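Long-range contacts in conserved hypothetical protein (Sulfolobus solfataricus, PDB 2FNA), which binds ADP and magnesium and, as an archaeal AAA+ ATPase, probably couples ATP hydrolysis to a cellular task that remains undefined: residues L206-S210 / G241-L246; T33-R39 / I174-M180; A270-L275 / L351-F356. One frame throughout, in Å; residues are numbered along the deposited sequence.

Contact 1 of 3, residues L206-S210 / G241-L246; sequences LKPFS and GIPGWL. With ADP (adenosine-5'-diphosphate), chain D.
Segment 206-210 follows strand 202-206 in extended conformation to S210, the N-cap of the next helix; G241 (phi/psi -96/-5) and I242 (-63/119) form a turn into a helix that starts at P243, with I242 at its N-cap. The closest CA pairs are F209-G241 at 4.5 Å and P208-I242 at 4.8 Å. One hydrogen bond joins the backbones, F209 N to G241 O at 2.9 Å, and G241 CA returns a CH···O contact to F209 O at 3.4 Å; a CB on G241 would clash with that oxygen. F209, chi1 m, offers a ring face to P243, whose CG sits 3.8 Å from the ring centroid in a CH-pi contact; L246 CD1 meets the ring edge 3.8 Å from F209 CD2. P208 CG touches I242 CD1 at 3.8 Å. This forms one wall of the adenosine pocket: P243 CB lies 3.3 Å from ADP N7, and G244 CA 3.2 Å from ADP O4'. Behind it, F209 and L246 pack on helix 211-225, L246 also reaches helix 232-239, and W245 lies against helix 259-282.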
loop_
_atom_site.group_PDB
_atom_site.type_symbol
_atom_site.label_atom_id
_atom_site.label_comp_id
_atom_site.label_asym_id
_atom_site.label_seq_id
_atom_site.Cartn_x
_atom_site.Cartn_y
_atom_site.Cartn_z
ATOM N N LEU A 206 7.782 -6.495 -1.199
ATOM C CA LEU A 206 8.395 -6.014 -2.429
ATOM C C LEU A 206 9.407 -4.912 -2.154
ATOM O O LEU A 206 9.059 -3.835 -1.648
ATOM C CB LEU A 206 7.336 -5.522 -3.376
ATOM C CG LEU A 206 6.322 -6.578 -3.828
ATOM C CD1 LEU A 206 5.249 -5.938 -4.608
ATOM C CD2 LEU A 206 7.018 -7.613 -4.641
ATOM N N LYS A 207 10.660 -5.201 -2.463
ATOM C CA LYS A 207 11.730 -4.245 -2.216
ATOM C C LYS A 207 11.939 -3.482 -3.508
ATOM O O LYS A 207 11.567 -3.963 -4.569
ATOM C CB LYS A 207 13.010 -4.965 -1.700
ATOM C CG LYS A 207 12.850 -5.401 -0.216
ATOM C CD LYS A 207 14.059 -6.062 0.330
ATOM C CE LYS A 207 13.795 -6.654 1.728
ATOM N NZ LYS A 207 13.319 -5.617 2.735
ATOM N N PRO A 208 12.489 -2.266 -3.420
ATOM C CA PRO A 208 12.967 -1.581 -4.601
ATOM C C PRO A 208 13.864 -2.493 -5.407
ATOM O O PRO A 208 14.551 -3.366 -4.832
ATOM C CB PRO A 208 13.831 -0.459 -4.014
ATOM C CG PRO A 208 13.203 -0.170 -2.721
ATOM C CD PRO A 208 12.753 -1.496 -2.199
ATOM N N PHE A 209 13.925 -2.275 -6.708
ATOM C CA PHE A 209 14.946 -2.942 -7.507
ATOM C C PHE A 209 16.365 -2.578 -7.071
ATOM O O PHE A 209 16.671 -1.408 -6.778
ATOM C CB PHE A 209 14.773 -2.607 -8.988
ATOM C CG PHE A 209 13.466 -3.091 -9.599
ATOM C CD1 PHE A 209 12.918 -4.302 -9.260
ATOM C CD2 PHE A 209 12.839 -2.348 -10.579
ATOM C CE1 PHE A 209 11.719 -4.732 -9.846
ATOM C CE2 PHE A 209 11.656 -2.788 -11.188
ATOM C CZ PHE A 209 11.113 -3.989 -10.830
ATOM N N SER A 210 17.237 -3.595 -7.018
ATOM C CA SER A 210 18.662 -3.365 -6.976
ATOM C C SER A 210 19.107 -2.763 -8.320
ATOM O O SER A 210 18.311 -2.642 -9.270
ATOM C CB SER A 210 19.377 -4.691 -6.772
ATOM O OG SER A 210 19.270 -5.443 -7.971
ATOM N N GLY A 241 15.751 2.866 -7.568
ATOM C CA GLY A 241 15.190 1.527 -7.757
ATOM C C GLY A 241 13.687 1.361 -7.616
ATOM O O GLY A 241 13.162 0.268 -7.830
ATOM N N ILE A 242 12.961 2.399 -7.237
ATOM C CA ILE A 242 11.510 2.238 -7.064
ATOM C C ILE A 242 10.854 1.877 -8.395
ATOM O O ILE A 242 10.964 2.633 -9.361
ATOM C CB ILE A 242 10.872 3.488 -6.426
ATOM C CG1 ILE A 242 11.328 3.597 -4.952
ATOM C CG2 ILE A 242 9.337 3.506 -6.566
ATOM C CD1 ILE A 242 10.817 2.503 -4.028
ATOM N N PRO A 243 10.193 0.694 -8.470
ATOM C CA PRO A 243 9.655 0.283 -9.771
ATOM C C PRO A 243 8.739 1.286 -10.457
ATOM O O PRO A 243 8.810 1.439 -11.685
ATOM C CB PRO A 243 8.903 -1.023 -9.453
ATOM C CG PRO A 243 9.636 -1.591 -8.298
ATOM C CD PRO A 243 10.012 -0.352 -7.453
ATOM N N GLY A 244 7.865 1.916 -9.683
ATOM C CA GLY A 244 6.916 2.889 -10.204
ATOM C C GLY A 244 7.581 4.048 -10.911
ATOM O O GLY A 244 7.074 4.527 -11.938
ATOM N N TRP A 245 8.719 4.522 -10.391
ATOM C CA TRP A 245 9.385 5.653 -11.033
ATOM C C TRP A 245 10.111 5.200 -12.319
ATOM O O TRP A 245 10.153 5.928 -13.325
ATOM C CB TRP A 245 10.405 6.304 -10.122
ATOM C CG TRP A 245 9.929 6.850 -8.819
ATOM C CD1 TRP A 245 10.593 6.760 -7.669
ATOM C CD2 TRP A 245 8.735 7.616 -8.542
ATOM N NE1 TRP A 245 9.919 7.397 -6.679
ATOM C CE2 TRP A 245 8.771 7.934 -7.181
ATOM C CE3 TRP A 245 7.655 8.066 -9.306
ATOM C CZ2 TRP A 245 7.775 8.672 -6.552
ATOM C CZ3 TRP A 245 6.653 8.801 -8.675
ATOM C CH2 TRP A 245 6.721 9.099 -7.321
ATOM N N LEU A 246 10.689 4.008 -12.279
ATOM C CA LEU A 246 11.375 3.447 -13.446
ATOM C C LEU A 246 10.391 3.175 -14.585
ATOM O O LEU A 246 10.716 3.353 -15.767
ATOM C CB LEU A 246 12.081 2.142 -13.047
ATOM C CG LEU A 246 13.340 2.383 -12.190
ATOM C CD1 LEU A 246 13.868 1.101 -11.697
ATOM C CD2 LEU A 246 14.421 3.111 -12.972
HETATM P PB ADP D . 2.110 -0.187 -5.018
HETATM O O1B ADP D . 3.149 -0.984 -4.296
HETATM O O2B ADP D . 2.239 1.305 -4.730
HETATM O O3B ADP D . 0.711 -0.705 -4.970
HETATM P PA ADP D . 1.748 -0.515 -7.931
HETATM O O1A ADP D . 1.283 -1.915 -8.169
HETATM O O2A ADP D . 0.635 0.449 -7.945
HETATM O O3A ADP D . 2.642 -0.287 -6.591
HETATM O "O5'" ADP D . 2.902 -0.243 -8.987
HETATM C "C5'" ADP D . 3.467 1.063 -9.197
HETATM C "C4'" ADP D . 3.782 1.258 -10.678
HETATM O "O4'" ADP D . 4.924 0.521 -11.072
HETATM C "C3'" ADP D . 2.699 0.814 -11.612
HETATM O "O3'" ADP D . 2.815 1.615 -12.808
HETATM C "C2'" ADP D . 3.074 -0.608 -11.967
HETATM O "O2'" ADP D . 2.576 -1.008 -13.236
HETATM C "C1'" ADP D . 4.572 -0.490 -11.999
HETATM N N9 ADP D . 5.309 -1.679 -11.587
HETATM C C8 ADP D . 5.730 -1.952 -10.332
HETATM N N7 ADP D . 6.436 -3.082 -10.317
HETATM C C5 ADP D . 6.454 -3.564 -11.582
HETATM C C6 ADP D . 7.031 -4.729 -12.288
HETATM N N6 ADP D . 7.730 -5.661 -11.607
HETATM N N1 ADP D . 6.845 -4.837 -13.634
HETATM C C2 ADP D . 6.163 -3.914 -14.338
HETATM N N3 ADP D . 5.618 -2.826 -13.766
HETATM C C4 ADP D . 5.740 -2.613 -12.426
#

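Contact 2 of 3, residues T33-R39 / I174-M180; sequences TLVLGLR and IMSGSEM. With ADP (adenosine-5'-diphosphate), chain D.
Segments 33-39 and 174-180 begin as neighbouring parallel strands, their axes 4.5 Å apart and 19° from parallel, with T33 beside I174, L34 beside M175 and V35 beside S176. I174 packs its CG2 3.8 Å from V35 CG2, on the sheet face that S176 and T33 share and that helix 43-54 covers. Selenomethionine M175 takes the other face, its CB 3.9 Å from L34 CD2; its N donates to T33 O at 2.7 Å and its O accepts from V35 N at 2.8 Å. S176, chi1 p, hydrogen-bonds through OG to D144. G177 N continues the ladder to V35 O at 3.0 Å; past this, direct backbone bonds give way to water-mediated ones, and water 1 bridges G177 O (2.5 Å) to G37 N (3.0 Å). At S178 water 2 likewise links its O (2.9 Å) to R39 N (3.0 Å); S178 CA meets G37 O at 3.3 Å, and its OG bonds E145 and K43. E179 reaches R39 in a long salt bridge, OE2 to NH2 4.0 Å, and also bonds Q147 and H335. Selenomethionine M180 opens the next helix, its CG 4.2 Å from L36 CD1. Strand 32-37, which leads through G37 (phi/psi 143/148) into the apparent Walker A P-loop beside the ADP phosphates, lies between 171-177 and 202-206, the 5-1-4-3-2 order of AAA+ ATPases.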
loop_
_atom_site.group_PDB
_atom_site.type_symbol
_atom_site.label_atom_id
_atom_site.label_comp_id
_atom_site.label_asym_id
_atom_site.label_seq_id
_atom_site.Cartn_x
_atom_site.Cartn_y
_atom_site.Cartn_z
ATOM N N THR A 33 -2.770 -13.045 4.486
ATOM C CA THR A 33 -1.558 -12.790 3.730
ATOM C C THR A 33 -1.314 -11.268 3.773
ATOM O O THR A 33 -2.234 -10.468 3.475
ATOM C CB THR A 33 -1.672 -13.342 2.296
ATOM O OG1 THR A 33 -1.728 -14.777 2.331
ATOM C CG2 THR A 33 -0.519 -12.872 1.404
ATOM N N LEU A 34 -0.110 -10.889 4.224
ATOM C CA LEU A 34 0.341 -9.499 4.210
ATOM C C LEU A 34 1.216 -9.261 2.982
ATOM O O LEU A 34 2.108 -10.047 2.657
ATOM C CB LEU A 34 1.118 -9.115 5.471
ATOM C CG LEU A 34 0.379 -9.153 6.802
ATOM C CD1 LEU A 34 1.269 -8.482 7.816
ATOM C CD2 LEU A 34 -1.011 -8.473 6.765
ATOM N N VAL A 35 0.920 -8.177 2.282
ATOM C CA VAL A 35 1.750 -7.734 1.171
ATOM C C VAL A 35 2.374 -6.418 1.604
ATOM O O VAL A 35 1.679 -5.419 1.799
ATOM C CB VAL A 35 0.951 -7.598 -0.159
ATOM C CG1 VAL A 35 1.883 -7.152 -1.295
ATOM C CG2 VAL A 35 0.302 -8.981 -0.553
ATOM N N LEU A 36 3.689 -6.435 1.746
ATOM C CA LEU A 36 4.440 -5.275 2.196
ATOM C C LEU A 36 5.332 -4.681 1.099
ATOM O O LEU A 36 5.607 -5.304 0.077
ATOM C CB LEU A 36 5.304 -5.658 3.418
ATOM C CG LEU A 36 4.587 -6.414 4.548
ATOM C CD1 LEU A 36 5.560 -6.878 5.612
ATOM C CD2 LEU A 36 3.521 -5.551 5.180
ATOM N N GLY A 37 5.796 -3.457 1.349
ATOM C CA GLY A 37 6.629 -2.743 0.400
ATOM C C GLY A 37 6.301 -1.268 0.411
ATOM O O GLY A 37 5.172 -0.891 0.676
ATOM N N LEU A 38 7.305 -0.430 0.154
ATOM C CA LEU A 38 7.074 1.002 0.020
ATOM C C LEU A 38 6.109 1.268 -1.103
ATOM O O LEU A 38 5.907 0.427 -2.005
ATOM C CB LEU A 38 8.385 1.726 -0.284
ATOM C CG LEU A 38 9.449 1.653 0.813
ATOM C CD1 LEU A 38 10.879 2.020 0.251
ATOM C CD2 LEU A 38 9.117 2.528 1.975
ATOM N N ARG A 39 5.514 2.446 -1.085
ATOM C CA ARG A 39 4.762 2.878 -2.214
ATOM C C ARG A 39 5.508 2.631 -3.510
ATOM O O ARG A 39 6.722 2.790 -3.598
ATOM C CB ARG A 39 4.408 4.347 -2.124
ATOM C CG ARG A 39 3.206 4.619 -1.339
ATOM C CD ARG A 39 2.837 6.083 -1.426
ATOM N NE ARG A 39 2.495 6.554 -0.107
ATOM C CZ ARG A 39 1.375 6.258 0.530
ATOM N NH1 ARG A 39 0.440 5.497 -0.042
ATOM N NH2 ARG A 39 1.189 6.734 1.755
ATOM N N ILE A 174 -6.163 -10.834 1.875
ATOM C CA ILE A 174 -4.917 -10.268 1.434
ATOM C C ILE A 174 -4.912 -8.813 1.869
ATOM O O ILE A 174 -5.775 -8.031 1.457
ATOM C CB ILE A 174 -4.710 -10.402 -0.116
ATOM C CG1 ILE A 174 -4.656 -11.867 -0.525
ATOM C CG2 ILE A 174 -3.426 -9.700 -0.558
ATOM C CD1 ILE A 174 -4.745 -12.053 -2.023
HETATM N N MSE A 175 -3.937 -8.456 2.700
HETATM C CA MSE A 175 -3.854 -7.093 3.230
HETATM C C MSE A 175 -2.514 -6.505 2.874
HETATM O O MSE A 175 -1.467 -7.035 3.278
HETATM C CB MSE A 175 -4.009 -7.084 4.765
HETATM C CG MSE A 175 -5.210 -7.878 5.238
HETATM SE SE MSE A 175 -5.651 -7.739 7.132
HETATM C CE MSE A 175 -7.130 -8.882 7.048
ATOM N N SER A 176 -2.538 -5.376 2.186
ATOM C CA SER A 176 -1.308 -4.731 1.782
ATOM C C SER A 176 -1.102 -3.451 2.566
ATOM O O SER A 176 -2.060 -2.865 3.068
ATOM C CB SER A 176 -1.339 -4.403 0.290
ATOM O OG SER A 176 -2.229 -3.335 0.041
ATOM N N GLY A 177 0.146 -3.028 2.701
ATOM C CA GLY A 177 0.395 -1.715 3.269
ATOM C C GLY A 177 1.696 -1.101 2.877
ATOM O O GLY A 177 2.758 -1.721 3.015
ATOM N N SER A 178 1.633 0.149 2.439
ATOM C CA SER A 178 2.824 0.898 2.086
ATOM C C SER A 178 3.530 1.461 3.304
ATOM O O SER A 178 4.649 1.916 3.184
ATOM C CB SER A 178 2.479 2.049 1.132
ATOM O OG SER A 178 2.067 1.520 -0.129
ATOM N N GLU A 179 2.845 1.467 4.457
ATOM C CA GLU A 179 3.334 2.045 5.702
ATOM C C GLU A 179 3.399 0.853 6.667
ATOM O O GLU A 179 2.435 0.545 7.368
ATOM C CB GLU A 179 2.353 3.114 6.225
ATOM C CG GLU A 179 2.196 4.355 5.322
ATOM C CD GLU A 179 0.917 5.172 5.615
ATOM O OE1 GLU A 179 -0.201 4.582 5.704
ATOM O OE2 GLU A 179 1.014 6.422 5.710
HETATM N N MSE A 180 4.533 0.174 6.681
HETATM C CA MSE A 180 4.634 -1.135 7.339
HETATM C C MSE A 180 4.287 -1.092 8.821
HETATM O O MSE A 180 3.503 -1.884 9.286
HETATM C CB MSE A 180 6.035 -1.695 7.187
HETATM C CG MSE A 180 6.150 -3.190 7.528
HETATM SE SE MSE A 180 8.047 -3.696 7.422
HETATM C CE MSE A 180 9.018 -2.007 7.826
HETATM P PB ADP D . 2.110 -0.187 -5.018
HETATM O O1B ADP D . 3.149 -0.984 -4.296
HETATM O O2B ADP D . 2.239 1.305 -4.730
HETATM O O3B ADP D . 0.711 -0.705 -4.970
HETATM P PA ADP D . 1.748 -0.515 -7.931
HETATM O O1A ADP D . 1.283 -1.915 -8.169
HETATM O O2A ADP D . 0.635 0.449 -7.945
HETATM O O3A ADP D . 2.642 -0.287 -6.591
HETATM O "O5'" ADP D . 2.902 -0.243 -8.987
HETATM C "C5'" ADP D . 3.467 1.063 -9.197
HETATM C "C4'" ADP D . 3.782 1.258 -10.678
HETATM O "O4'" ADP D . 4.924 0.521 -11.072
HETATM C "C3'" ADP D . 2.699 0.814 -11.612
HETATM O "O3'" ADP D . 2.815 1.615 -12.808
HETATM C "C2'" ADP D . 3.074 -0.608 -11.967
HETATM O "O2'" ADP D . 2.576 -1.008 -13.236
HETATM C "C1'" ADP D . 4.572 -0.490 -11.999
HETATM N N9 ADP D . 5.309 -1.679 -11.587
HETATM C C8 ADP D . 5.730 -1.952 -10.332
HETATM N N7 ADP D . 6.436 -3.082 -10.317
HETATM C C5 ADP D . 6.454 -3.564 -11.582
HETATM C C6 ADP D . 7.031 -4.729 -12.288
HETATM N N6 ADP D . 7.730 -5.661 -11.607
HETATM N N1 ADP D . 6.845 -4.837 -13.634
HETATM C C2 ADP D . 6.163 -3.914 -14.338
HETATM N N3 ADP D . 5.618 -2.826 -13.766
HETATM C C4 ADP D . 5.740 -2.613 -12.426
HETATM O O HOH W 1 5.002 -2.160 3.950
HETATM O O HOH W 2 5.776 3.934 1.496
#

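Contact 3 of 3, residues A270-L275 / L351-F356; sequences AKKLIL and LISLAF
This is apolar helix-on-helix packing between helix 259-282 and the C-terminal helix 350-355, and no hydrogen bond crosses it. The short axes cross almost at right angles, at -84°, and approach to 9.2 Å; the closest CA pair is K271-A355, 4.9 Å, where small A355 lets the backbones come near. I274, chi1 m and chi2 t, points into the other helix: its CG2 lies 3.7 Å from A355 CB and its CD1 3.9 Å from L351 CB. One turn earlier, A270 CB presses on L351 CD1 at 3.4 Å. The aliphatic part of K271 lies along the interface, CE 3.9 Å from L354 CD2, while its NZ pairs with E268. F356, the first residue to leave the helix, turns a ring face to L275; L275 CD2 lies 4.1 Å from F356 CE1. The last helix follows hairpin 338-340/345-347 of what is probably a winged-helix domain. W245 of helix 243-256 packs on A270, I274 and L351, P347 of strand 345-347 touches I352, and M296 of helix 289-299 backs I352 and F356.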
loop_
_atom_site.group_PDB
_atom_site.type_symbol
_atom_site.label_atom_id
_atom_site.label_comp_id
_atom_site.label_asym_id
_atom_site.label_seq_id
_atom_site.Cartn_x
_atom_site.Cartn_y
_atom_site.Cartn_z
ATOM N N ALA A 270 7.647 12.771 -9.869
ATOM C CA ALA A 270 7.940 12.202 -8.546
ATOM C C ALA A 270 7.859 13.240 -7.447
ATOM O O ALA A 270 7.171 13.037 -6.453
ATOM C CB ALA A 270 9.316 11.548 -8.529
ATOM N N LYS A 271 8.512 14.380 -7.637
ATOM C CA LYS A 271 8.547 15.416 -6.591
ATOM C C LYS A 271 7.149 15.906 -6.243
ATOM O O LYS A 271 6.816 16.073 -5.084
ATOM C CB LYS A 271 9.425 16.596 -7.007
ATOM C CG LYS A 271 10.911 16.302 -6.972
ATOM C CD LYS A 271 11.753 17.523 -7.432
ATOM C CE LYS A 271 12.262 17.385 -8.872
ATOM N NZ LYS A 271 12.904 18.648 -9.336
ATOM N N LYS A 272 6.334 16.131 -7.258
ATOM C CA LYS A 272 4.948 16.584 -7.068
ATOM C C LYS A 272 4.146 15.543 -6.302
ATOM O O LYS A 272 3.459 15.845 -5.307
ATOM C CB LYS A 272 4.284 16.855 -8.417
ATOM C CG LYS A 272 4.297 18.324 -8.848
ATOM C CD LYS A 272 3.692 18.490 -10.244
ATOM N N LEU A 273 4.237 14.300 -6.757
ATOM C CA LEU A 273 3.521 13.238 -6.083
ATOM C C LEU A 273 4.007 13.016 -4.654
ATOM O O LEU A 273 3.211 12.952 -3.743
ATOM C CB LEU A 273 3.573 11.961 -6.909
ATOM C CG LEU A 273 2.664 10.834 -6.410
ATOM C CD1 LEU A 273 1.235 11.279 -6.288
ATOM C CD2 LEU A 273 2.781 9.654 -7.404
ATOM N N ILE A 274 5.313 12.962 -4.434
ATOM C CA ILE A 274 5.835 12.801 -3.076
ATOM C C ILE A 274 5.374 13.904 -2.118
ATOM O O ILE A 274 4.976 13.627 -0.994
ATOM C CB ILE A 274 7.368 12.700 -3.076
ATOM C CG1 ILE A 274 7.786 11.361 -3.682
ATOM C CG2 ILE A 274 7.959 12.899 -1.646
ATOM C CD1 ILE A 274 9.137 11.339 -4.320
ATOM N N LEU A 275 5.424 15.151 -2.558
ATOM C CA LEU A 275 5.049 16.281 -1.693
ATOM C C LEU A 275 3.530 16.335 -1.424
ATOM O O LEU A 275 3.097 16.793 -0.364
ATOM C CB LEU A 275 5.520 17.596 -2.320
ATOM C CG LEU A 275 7.037 17.823 -2.363
ATOM C CD1 LEU A 275 7.394 19.128 -3.056
ATOM C CD2 LEU A 275 7.627 17.796 -0.999
ATOM N N LEU A 351 14.227 9.411 -4.332
ATOM C CA LEU A 351 13.469 10.573 -4.757
ATOM C C LEU A 351 12.743 11.306 -3.619
ATOM O O LEU A 351 12.350 12.474 -3.765
ATOM C CB LEU A 351 12.540 10.189 -5.892
ATOM C CG LEU A 351 13.207 9.647 -7.141
ATOM C CD1 LEU A 351 12.280 9.798 -8.339
ATOM C CD2 LEU A 351 14.584 10.306 -7.415
ATOM N N ILE A 352 12.587 10.652 -2.471
ATOM C CA ILE A 352 12.158 11.372 -1.270
ATOM C C ILE A 352 13.283 12.310 -0.773
ATOM O O ILE A 352 13.015 13.425 -0.333
ATOM C CB ILE A 352 11.745 10.430 -0.152
ATOM C CG1 ILE A 352 10.557 9.595 -0.588
ATOM C CG2 ILE A 352 11.372 11.229 1.086
ATOM C CD1 ILE A 352 10.106 8.627 0.437
ATOM N N SER A 353 14.535 11.867 -0.854
ATOM C CA SER A 353 15.661 12.778 -0.588
ATOM C C SER A 353 15.565 13.954 -1.522
ATOM O O SER A 353 15.613 15.090 -1.097
ATOM C CB SER A 353 17.006 12.086 -0.818
ATOM O OG SER A 353 16.994 10.833 -0.170
ATOM N N LEU A 354 15.422 13.662 -2.810
ATOM C CA LEU A 354 15.387 14.702 -3.806
ATOM C C LEU A 354 14.274 15.704 -3.529
ATOM O O LEU A 354 14.499 16.896 -3.622
ATOM C CB LEU A 354 15.191 14.106 -5.194
ATOM C CG LEU A 354 15.315 15.101 -6.334
ATOM C CD1 LEU A 354 16.784 15.386 -6.568
ATOM C CD2 LEU A 354 14.634 14.580 -7.598
ATOM N N ALA A 355 13.081 15.204 -3.213
ATOM C CA ALA A 355 11.906 16.041 -3.020
ATOM C C ALA A 355 12.090 17.062 -1.928
ATOM O O ALA A 355 11.512 18.145 -2.011
ATOM C CB ALA A 355 10.680 15.186 -2.732
ATOM N N PHE A 356 12.910 16.752 -0.925
ATOM C CA PHE A 356 13.154 17.684 0.177
ATOM C C PHE A 356 14.538 18.340 0.106
ATOM O O PHE A 356 15.028 18.846 1.105
ATOM C CB PHE A 356 12.974 16.978 1.539
ATOM C CG PHE A 356 11.580 16.476 1.791
ATOM C CD1 PHE A 356 10.618 17.311 2.339
ATOM C CD2 PHE A 356 11.220 15.181 1.473
ATOM C CE1 PHE A 356 9.329 16.857 2.557
ATOM C CE2 PHE A 356 9.926 14.716 1.694
ATOM C CZ PHE A 356 8.986 15.551 2.228
#

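From the N terminus, strand 32-37 waits until 171-177 arrives, so contact 2 closes a long loop of 134 residues that carries two other strands of the parallel sheet. The chain then adds strand 202-206, and contact 1 closes a shorter, helical excursion of 30 residues. Contact 3 closes last, bringing the C-terminal helix back over 75 residues, much of them probably a winged-helix domain. The loops follow in series, neither nested nor crossed. Contacts 1 and 2 join through L206 N and L36 O, 2.8 Å apart, and both touch ADP, one at its adenosine and one near its phosphates. Contact 3 meets contact 1 through W245, tying the C-terminal region to the nucleotide-binding side of the core.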